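Local coordinates for protein DJ-1 homolog D (PDB 4OGG) that belongs to the DJ-1/PfpI family of alpha/beta proteins and carries two copies of the family domain in one chain, at residues Thr4-Cys9 and His33-Gly38; Glu102-Phe107 and Leu122-Ala127; Gly10-Asp15 and Pro46-Asp51. One frame throughout, in Å; residues are numbered along the deposited sequence.

Interaction 1: Thr4-Cys9 and His33-Gly38; sequences TVLILC and HTVCPG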
loop_
_atom_site.group_PDB
_atom_site.type_symbol
_atom_site.label_atom_id
_atom_site.label_comp_id
_atom_site.label_asym_id
_atom_site.label_seq_id
_atom_site.Cartn_x
_atom_site.Cartn_y
_atom_site.Cartn_z
ATOM N N THR C 4 18.099 -6.938 33.806
ATOM C CA THR C 4 16.820 -7.204 33.161
ATOM C C THR C 4 16.113 -5.882 32.891
ATOM O O THR C 4 15.918 -5.073 33.797
ATOM C CB THR C 4 15.939 -8.104 34.046
ATOM O OG1 THR C 4 16.651 -9.311 34.340
ATOM C CG2 THR C 4 14.644 -8.461 33.333
ATOM N N VAL C 5 15.732 -5.670 31.636
ATOM C CA VAL C 5 15.070 -4.441 31.225
ATOM C C VAL C 5 13.667 -4.701 30.688
ATOM O O VAL C 5 13.410 -5.734 30.066
ATOM C CB VAL C 5 15.903 -3.726 30.134
ATOM C CG1 VAL C 5 15.106 -2.592 29.508
ATOM C CG2 VAL C 5 17.195 -3.195 30.741
ATOM N N LEU C 6 12.768 -3.756 30.931
ATOM C CA LEU C 6 11.393 -3.859 30.462
ATOM C C LEU C 6 11.161 -2.817 29.366
ATOM O O LEU C 6 11.591 -1.673 29.496
ATOM C CB LEU C 6 10.423 -3.599 31.618
ATOM C CG LEU C 6 8.928 -3.711 31.318
ATOM C CD1 LEU C 6 8.589 -5.160 30.981
ATOM C CD2 LEU C 6 8.120 -3.244 32.524
ATOM N N ILE C 7 10.507 -3.221 28.281
ATOM C CA ILE C 7 10.199 -2.290 27.199
ATOM C C ILE C 7 8.682 -2.118 27.171
ATOM O O ILE C 7 7.930 -3.096 27.080
ATOM C CB ILE C 7 10.689 -2.803 25.818
ATOM C CG1 ILE C 7 12.217 -2.931 25.816
ATOM C CG2 ILE C 7 10.255 -1.829 24.718
ATOM C CD1 ILE C 7 12.807 -3.343 24.465
ATOM N N LEU C 8 8.244 -0.869 27.277
ATOM C CA LEU C 8 6.823 -0.532 27.274
ATOM C C LEU C 8 6.341 -0.392 25.834
ATOM O O LEU C 8 6.545 0.642 25.196
ATOM C CB LEU C 8 6.611 0.772 28.042
ATOM C CG LEU C 8 5.208 1.380 28.089
ATOM C CD1 LEU C 8 4.216 0.375 28.658
ATOM C CD2 LEU C 8 5.245 2.637 28.941
ATOM N N CYS C 9 5.691 -1.439 25.334
ATOM C CA CYS C 9 5.198 -1.471 23.958
ATOM C C CYS C 9 3.725 -1.119 23.801
ATOM O O CYS C 9 2.963 -1.100 24.768
ATOM C CB CYS C 9 5.436 -2.861 23.355
ATOM S SG CYS C 9 7.148 -3.422 23.421
ATOM N N HIS C 33 12.325 -7.879 28.471
ATOM C CA HIS C 33 10.928 -8.290 28.427
ATOM C C HIS C 33 10.108 -7.190 27.768
ATOM O O HIS C 33 10.350 -6.003 27.990
ATOM C CB HIS C 33 10.403 -8.550 29.840
ATOM C CG HIS C 33 10.932 -9.806 30.456
ATOM N ND1 HIS C 33 10.652 -10.173 31.754
ATOM C CD2 HIS C 33 11.709 -10.791 29.946
ATOM C CE1 HIS C 33 11.235 -11.330 32.017
ATOM N NE2 HIS C 33 11.883 -11.726 30.936
ATOM N N THR C 34 9.136 -7.586 26.955
ATOM C CA THR C 34 8.285 -6.626 26.259
ATOM C C THR C 34 6.832 -6.855 26.642
ATOM O O THR C 34 6.349 -7.982 26.603
ATOM C CB THR C 34 8.424 -6.776 24.742
ATOM O OG1 THR C 34 8.155 -8.135 24.376
ATOM C CG2 THR C 34 9.832 -6.401 24.297
ATOM N N VAL C 35 6.141 -5.776 26.987
ATOM C CA VAL C 35 4.746 -5.853 27.401
ATOM C C VAL C 35 3.884 -4.753 26.787
ATOM O O VAL C 35 4.377 -3.688 26.418
ATOM C CB VAL C 35 4.627 -5.751 28.943
ATOM C CG1 VAL C 35 5.383 -6.898 29.604
ATOM C CG2 VAL C 35 5.176 -4.409 29.426
ATOM N N CYS C 36 2.588 -5.025 26.686
ATOM C CA CYS C 36 1.633 -4.060 26.157
ATOM C C CYS C 36 0.366 -4.226 26.977
ATOM O O CYS C 36 -0.120 -5.346 27.142
ATOM C CB CYS C 36 1.330 -4.338 24.685
ATOM S SG CYS C 36 0.033 -3.256 24.001
ATOM N N PRO C 37 -0.183 -3.123 27.512
ATOM C CA PRO C 37 -1.407 -3.258 28.310
ATOM C C PRO C 37 -2.507 -4.001 27.562
ATOM O O PRO C 37 -2.712 -3.791 26.369
ATOM C CB PRO C 37 -1.783 -1.807 28.624
ATOM C CG PRO C 37 -1.189 -1.035 27.463
ATOM C CD PRO C 37 0.156 -1.705 27.298
ATOM N N GLY C 38 -3.202 -4.888 28.268
ATOM C CA GLY C 38 -4.279 -5.640 27.651
ATOM C C GLY C 38 -3.843 -6.816 26.798
ATOM O O GLY C 38 -4.681 -7.499 26.210
#

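Interaction 2: Glu102-Phe107 and Leu122-Ala127; sequences ELVKEF and LILAAA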
loop_
_atom_site.group_PDB
_atom_site.type_symbol
_atom_site.label_atom_id
_atom_site.label_comp_id
_atom_site.label_asym_id
_atom_site.label_seq_id
_atom_site.Cartn_x
_atom_site.Cartn_y
_atom_site.Cartn_z
ATOM N N GLU C 102 0.802 4.495 35.883
ATOM C CA GLU C 102 1.118 3.957 37.200
ATOM C C GLU C 102 2.477 3.271 37.166
ATOM O O GLU C 102 3.315 3.487 38.040
ATOM C CB GLU C 102 0.063 2.938 37.625
ATOM C CG GLU C 102 0.381 2.241 38.932
ATOM C CD GLU C 102 -0.184 0.837 38.988
ATOM O OE1 GLU C 102 -1.388 0.668 38.705
ATOM O OE2 GLU C 102 0.574 -0.098 39.317
ATOM N N LEU C 103 2.680 2.439 36.151
ATOM C CA LEU C 103 3.927 1.705 35.995
ATOM C C LEU C 103 5.120 2.644 35.864
ATOM O O LEU C 103 6.143 2.458 36.529
ATOM C CB LEU C 103 3.841 0.784 34.770
ATOM C CG LEU C 103 5.052 -0.105 34.456
ATOM C CD1 LEU C 103 4.616 -1.273 33.586
ATOM C CD2 LEU C 103 6.134 0.708 33.760
ATOM N N VAL C 104 4.994 3.655 35.011
ATOM C CA VAL C 104 6.083 4.600 34.810
ATOM C C VAL C 104 6.377 5.395 36.081
ATOM O O VAL C 104 7.536 5.603 36.439
ATOM C CB VAL C 104 5.761 5.562 33.642
ATOM C CG1 VAL C 104 6.830 6.638 33.527
ATOM C CG2 VAL C 104 5.681 4.770 32.348
ATOM N N LYS C 105 5.331 5.829 36.768
ATOM C CA LYS C 105 5.516 6.588 37.998
ATOM C C LYS C 105 6.269 5.748 39.022
ATOM O O LYS C 105 7.200 6.226 39.667
ATOM C CB LYS C 105 4.162 7.012 38.570
ATOM C CG LYS C 105 3.427 8.035 37.724
ATOM C CD LYS C 105 2.037 8.295 38.282
ATOM C CE LYS C 105 1.266 9.298 37.440
ATOM N NZ LYS C 105 -0.103 9.531 37.985
ATOM N N GLU C 106 5.868 4.489 39.160
ATOM C CA GLU C 106 6.510 3.597 40.116
ATOM C C GLU C 106 7.987 3.420 39.780
ATOM O O GLU C 106 8.843 3.420 40.669
ATOM C CB GLU C 106 5.805 2.237 40.121
ATOM C CG GLU C 106 6.301 1.286 41.202
ATOM C CD GLU C 106 6.109 1.845 42.598
ATOM O OE1 GLU C 106 4.953 2.154 42.961
ATOM O OE2 GLU C 106 7.112 1.980 43.332
ATOM N N PHE C 107 8.287 3.283 38.494
ATOM C CA PHE C 107 9.664 3.098 38.062
ATOM C C PHE C 107 10.490 4.369 38.250
ATOM O O PHE C 107 11.639 4.320 38.696
ATOM C CB PHE C 107 9.704 2.674 36.594
ATOM C CG PHE C 107 10.852 1.776 36.265
ATOM C CD1 PHE C 107 10.819 0.433 36.625
ATOM C CD2 PHE C 107 11.987 2.276 35.640
ATOM C CE1 PHE C 107 11.902 -0.400 36.366
ATOM C CE2 PHE C 107 13.075 1.451 35.379
ATOM C CZ PHE C 107 13.032 0.111 35.744
ATOM N N LEU C 122 5.714 11.417 25.862
ATOM C CA LEU C 122 4.353 11.854 26.148
ATOM C C LEU C 122 3.870 11.129 27.394
ATOM O O LEU C 122 3.117 11.681 28.199
ATOM C CB LEU C 122 3.421 11.537 24.980
ATOM C CG LEU C 122 3.519 12.461 23.764
ATOM C CD1 LEU C 122 2.584 11.959 22.680
ATOM C CD2 LEU C 122 3.161 13.884 24.171
ATOM N N ILE C 123 4.317 9.889 27.557
ATOM C CA ILE C 123 3.929 9.098 28.717
ATOM C C ILE C 123 4.550 9.667 29.996
ATOM O O ILE C 123 3.925 9.657 31.052
ATOM C CB ILE C 123 4.345 7.626 28.544
ATOM C CG1 ILE C 123 3.738 7.071 27.252
ATOM C CG2 ILE C 123 3.857 6.803 29.734
ATOM C CD1 ILE C 123 4.205 5.675 26.882
ATOM N N LEU C 124 5.780 10.164 29.900
ATOM C CA LEU C 124 6.441 10.750 31.064
ATOM C C LEU C 124 5.706 12.025 31.470
ATOM O O LEU C 124 5.585 12.338 32.656
ATOM C CB LEU C 124 7.906 11.073 30.745
ATOM C CG LEU C 124 8.774 9.892 30.295
ATOM C CD1 LEU C 124 10.207 10.361 30.088
ATOM C CD2 LEU C 124 8.724 8.789 31.338
ATOM N N ALA C 125 5.217 12.764 30.477
ATOM C CA ALA C 125 4.481 13.989 30.751
ATOM C C ALA C 125 3.188 13.634 31.479
ATOM O O ALA C 125 2.817 14.290 32.451
ATOM C CB ALA C 125 4.167 14.724 29.453
ATOM N N ALA C 126 2.510 12.590 31.008
ATOM C CA ALA C 126 1.258 12.157 31.623
ATOM C C ALA C 126 1.484 11.631 33.039
ATOM O O ALA C 126 0.619 11.772 33.904
ATOM C CB ALA C 126 0.593 11.081 30.765
ATOM N N ALA C 127 2.643 11.022 33.272
ATOM C CA ALA C 127 2.976 10.484 34.590
ATOM C C ALA C 127 3.483 11.592 35.512
ATOM O O ALA C 127 3.729 11.362 36.701
ATOM C CB ALA C 127 4.034 9.393 34.457
#

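Interaction 3: Gly10-Asp15 and Pro46-Asp51; sequences GDYMED and PTAVHD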
loop_
_atom_site.group_PDB
_atom_site.type_symbol
_atom_site.label_atom_id
_atom_site.label_comp_id
_atom_site.label_asym_id
_atom_site.label_seq_id
_atom_site.Cartn_x
_atom_site.Cartn_y
_atom_site.Cartn_z
ATOM N N GLY C 10 3.340 -0.851 22.556
ATOM C CA GLY C 10 1.963 -0.517 22.245
ATOM C C GLY C 10 1.736 -0.653 20.751
ATOM O O GLY C 10 2.694 -0.756 19.978
ATOM N N ASP C 11 0.477 -0.661 20.332
ATOM C CA ASP C 11 0.176 -0.775 18.913
ATOM C C ASP C 11 0.630 0.482 18.181
ATOM O O ASP C 11 0.376 1.602 18.621
ATOM C CB ASP C 11 -1.320 -1.009 18.693
ATOM C CG ASP C 11 -1.781 -2.359 19.210
ATOM O OD1 ASP C 11 -0.928 -3.150 19.664
ATOM O OD2 ASP C 11 -2.997 -2.634 19.160
ATOM N N TYR C 12 1.314 0.268 17.064
ATOM C CA TYR C 12 1.845 1.339 16.236
ATOM C C TYR C 12 3.017 2.091 16.858
ATOM O O TYR C 12 3.262 3.262 16.563
ATOM C CB TYR C 12 0.716 2.276 15.795
ATOM C CG TYR C 12 -0.145 1.618 14.732
ATOM C CD1 TYR C 12 0.381 1.331 13.471
ATOM C CD2 TYR C 12 -1.457 1.232 15.001
ATOM C CE1 TYR C 12 -0.376 0.674 12.500
ATOM C CE2 TYR C 12 -2.225 0.569 14.035
ATOM C CZ TYR C 12 -1.677 0.295 12.790
ATOM O OH TYR C 12 -2.419 -0.364 11.837
ATOM N N MET C 13 3.749 1.405 17.730
ATOM C CA MET C 13 4.952 1.998 18.297
ATOM C C MET C 13 5.882 1.987 17.077
ATOM O O MET C 13 5.663 1.208 16.145
ATOM C CB MET C 13 5.508 1.109 19.414
ATOM C CG MET C 13 5.837 -0.309 18.984
ATOM S SD MET C 13 6.269 -1.366 20.387
ATOM C CE MET C 13 5.858 -2.956 19.733
ATOM N N GLU C 14 6.903 2.836 17.055
ATOM C CA GLU C 14 7.800 2.876 15.899
ATOM C C GLU C 14 8.638 1.599 15.849
ATOM O O GLU C 14 9.306 1.245 16.821
ATOM C CB GLU C 14 8.689 4.123 15.970
ATOM C CG GLU C 14 8.935 4.787 14.612
ATOM C CD GLU C 14 9.909 4.026 13.728
ATOM O OE1 GLU C 14 9.900 4.259 12.502
ATOM O OE2 GLU C 14 10.699 3.213 14.249
ATOM N N ASP C 15 8.593 0.916 14.706
ATOM C CA ASP C 15 9.294 -0.355 14.518
ATOM C C ASP C 15 10.770 -0.370 14.924
ATOM O O ASP C 15 11.207 -1.272 15.635
ATOM C CB ASP C 15 9.139 -0.823 13.061
ATOM C CG ASP C 15 9.238 -2.336 12.915
ATOM O OD1 ASP C 15 9.264 -3.040 13.948
ATOM O OD2 ASP C 15 9.280 -2.828 11.768
ATOM N N PRO C 46 1.012 -4.293 16.064
ATOM C CA PRO C 46 1.431 -3.812 14.749
ATOM C C PRO C 46 2.422 -2.690 15.042
ATOM O O PRO C 46 2.382 -2.098 16.123
ATOM C CB PRO C 46 0.131 -3.282 14.145
ATOM C CG PRO C 46 -0.638 -2.817 15.350
ATOM C CD PRO C 46 -0.394 -3.943 16.339
ATOM N N THR C 47 3.322 -2.400 14.110
ATOM C CA THR C 47 4.270 -1.314 14.325
ATOM C C THR C 47 4.154 -0.316 13.185
ATOM O O THR C 47 3.582 -0.621 12.141
ATOM C CB THR C 47 5.733 -1.812 14.384
ATOM O OG1 THR C 47 6.097 -2.371 13.119
ATOM C CG2 THR C 47 5.896 -2.877 15.466
ATOM N N ALA C 48 4.698 0.877 13.394
ATOM C CA ALA C 48 4.668 1.916 12.374
ATOM C C ALA C 48 6.072 2.201 11.872
ATOM O O ALA C 48 7.039 2.155 12.634
ATOM C CB ALA C 48 4.063 3.193 12.947
ATOM N N VAL C 49 6.175 2.473 10.577
ATOM C CA VAL C 49 7.445 2.835 9.964
ATOM C C VAL C 49 7.321 4.338 9.757
ATOM O O VAL C 49 6.477 4.787 8.982
ATOM C CB VAL C 49 7.640 2.160 8.581
ATOM C CG1 VAL C 49 8.864 2.759 7.879
ATOM C CG2 VAL C 49 7.818 0.659 8.744
ATOM N N HIS C 50 8.119 5.112 10.481
ATOM C CA HIS C 50 8.091 6.563 10.346
ATOM C C HIS C 50 9.362 6.987 9.643
ATOM O O HIS C 50 10.448 6.985 10.224
ATOM C CB HIS C 50 7.960 7.227 11.716
ATOM C CG HIS C 50 6.578 7.133 12.288
ATOM N ND1 HIS C 50 6.247 7.619 13.535
ATOM C CD2 HIS C 50 5.432 6.640 11.760
ATOM C CE1 HIS C 50 4.956 7.432 13.748
ATOM N NE2 HIS C 50 4.439 6.839 12.687
ATOM N N ASP C 51 9.207 7.334 8.371
ATOM C CA ASP C 51 10.326 7.719 7.533
ATOM C C ASP C 51 10.320 9.212 7.240
ATOM O O ASP C 51 9.262 9.826 7.101
ATOM C CB ASP C 51 10.264 6.934 6.223
ATOM C CG ASP C 51 11.632 6.578 5.690
ATOM O OD1 ASP C 51 11.706 6.026 4.572
ATOM O OD2 ASP C 51 12.630 6.841 6.390
#

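Interaction 1: Thr4-Cys9 and His33-Gly38
L6 and V35 meet on one face of a parallel strand pair. The CD1 methyl of L6 lies 3.8 Å from CG2 of V35, and V35 CG1 sits almost as near. The two side chains cross at about a right angle. L6 CG is anti to the backbone N (chi1 -178°), and chi2 of 66° then turns CD1 toward the second strand. There it also rests against H33, with CD1 4.0 Å from H33 CB.

I7 and T34 share the other face. I7 CB lies 4.0 Å from T34 CG2, and the sulfur of C9 approaches the same threonine, with C9 SG 3.8 Å from T34 CB.

The backbones hold these side chains in step. I7 bonds to strand 33-35 through both its N and its O: the N gives a bond of 2.8 Å to H33 O, and the O takes a longer one of 3.2 Å from V35 N. H33 N also donates to V5 O, and C9 N donates to V35 O at 2.8 Å. This is the normal parallel pattern, and the strands are turned by only 24°. Beyond the regular pairing, C36 CA makes a CH...O contact of 3.5 Å with C9 O. H33 is fixed from outside, its ND1 hydrogen-bonded to Y80 OH, and N69 OD1 accepts a bond from T34 N.

With helix 15-27, the two strands form the first beta-alpha-beta crossover of the DJ-1/PfpI domain. F22 of that helix covers I7 and T34, and V18 reaches C9. On the L6, L8 and V35 face, L8 packs on V100 and V104 of helix 98-110. Strand 30-35 is outermost within the chain's sheet, while strand 82-85 flanks strand 3-8 on the side away from it.

Interaction 2: Glu102-Phe107 and Leu122-Ala127
V104 and K105 of helix 98-110 pack against A127 and the neighbouring turn of helix 121-126, two helices of the alpha/beta domain of the DJ-1/PfpI family. The short axes cross at -80°, 9.5 Å apart at their closest. Helix 121-126 begins soon after the modified cysteine at position 118.

V104 comes first and splits its two methyls between partners. L103, just before it, packs on L83 of strand 82-85. The CG1 of V104, anti to the backbone N (chi1 174°), meets L124 CD2 at 3.6 Å. The same CG1 lies 4.0 Å from A127 CB. V104 CG2 touches I123 CG2 at 3.8 Å. The valine crosses both the isoleucine and the leucine at about a right angle, and bridges these two consecutive residues. Both of those residues also rest on I85 of strand 82-85, which places the contact on the sheet. A125 and A126 of helix 121-126 pack on L340 and L336 of the second subunit, another copy of this protein.

K105, next along the helix, makes contact through its aliphatic chain, which is extended beyond CG. K105 CG lies 3.6 Å from A127 CB, and K105 CE comes within 3.3 Å of A127 O.

Interaction 3: Gly10-Asp15 and Pro46-Asp51
Y12 lays one face of its ring over P46. P46 CG sits 4.1 Å from the ring centroid and 16° off its normal, displaced toward the rim, a CH-pi contact. A48 CB comes to the ring edge, near its plane. Y12 is the third residue of a type II turn from G10 to M13, with phi at 71°. Its N bonds P46 O at 2.8 Å, the donor standing above the carbonyl plane. D11 also packs on the proline, with D11 OD1 3.5 Å from P46 CD. The D11 carboxylate also has a salt bridge to K39 and a bond from Q249 N of the second subunit.

Further on, a weakly bonded strand at 13-14 pairs in parallel with strand 44-51. A48 N donates to M13 O at 2.9 Å, and D15 N donates to A48 O, also at 2.9 Å and nearly straight.

E14 bends at chi2 (-74°), and its OE1 takes the N-H of H50 at 2.8 Å. That donor lies on the anti side, close to the carboxylate plane. H257 NE2 bonds the same oxygen. OE2 caps Y16 N at the start of helix 15-27, so both oxygens are held. The H50 ring is fixed by E60 at NE2 and bonds the modified residue at position 118 through ND1. E14 thus holds the backbone of a residue whose ring bonds the modified cysteine.

D15 and T47 press together without a bond: T47 OG1 is 3.1 Å from D15 CG. OG1 turns instead to H64 O, while the D15 oxygens go to H64 ND1 and Y209 OH.

H257 and Y209 belong to the second family copy, so the contact lies where the two copies meet. Strand 44-51 runs antiparallel to strands 59-62 and 66-67, and helix 15-27 leaves directly from E14.

In the fold
All three contacts lie in the first DJ-1/PfpI copy. Interactions 1 and 3 cross along the chain: strand 3-8 runs on into 10-15, and strand 30-35 is followed by strand 44-51. Interaction 2 comes after both. The centres of 1 and 2 are 14 Å apart, and L8 CD2 meets I123 CD1 at 3.8 Å, so the helices rest on the main sheet. The centres of 1 and 3 are 15 Å apart, joined where C36 packs on G10. Interactions 2 and 3 do not touch, their nearest atoms being about 8 Å apart. Interaction 3 belongs to a separate small sheet. Each contact also reaches the second subunit, so this copy takes part in the assembly at several points.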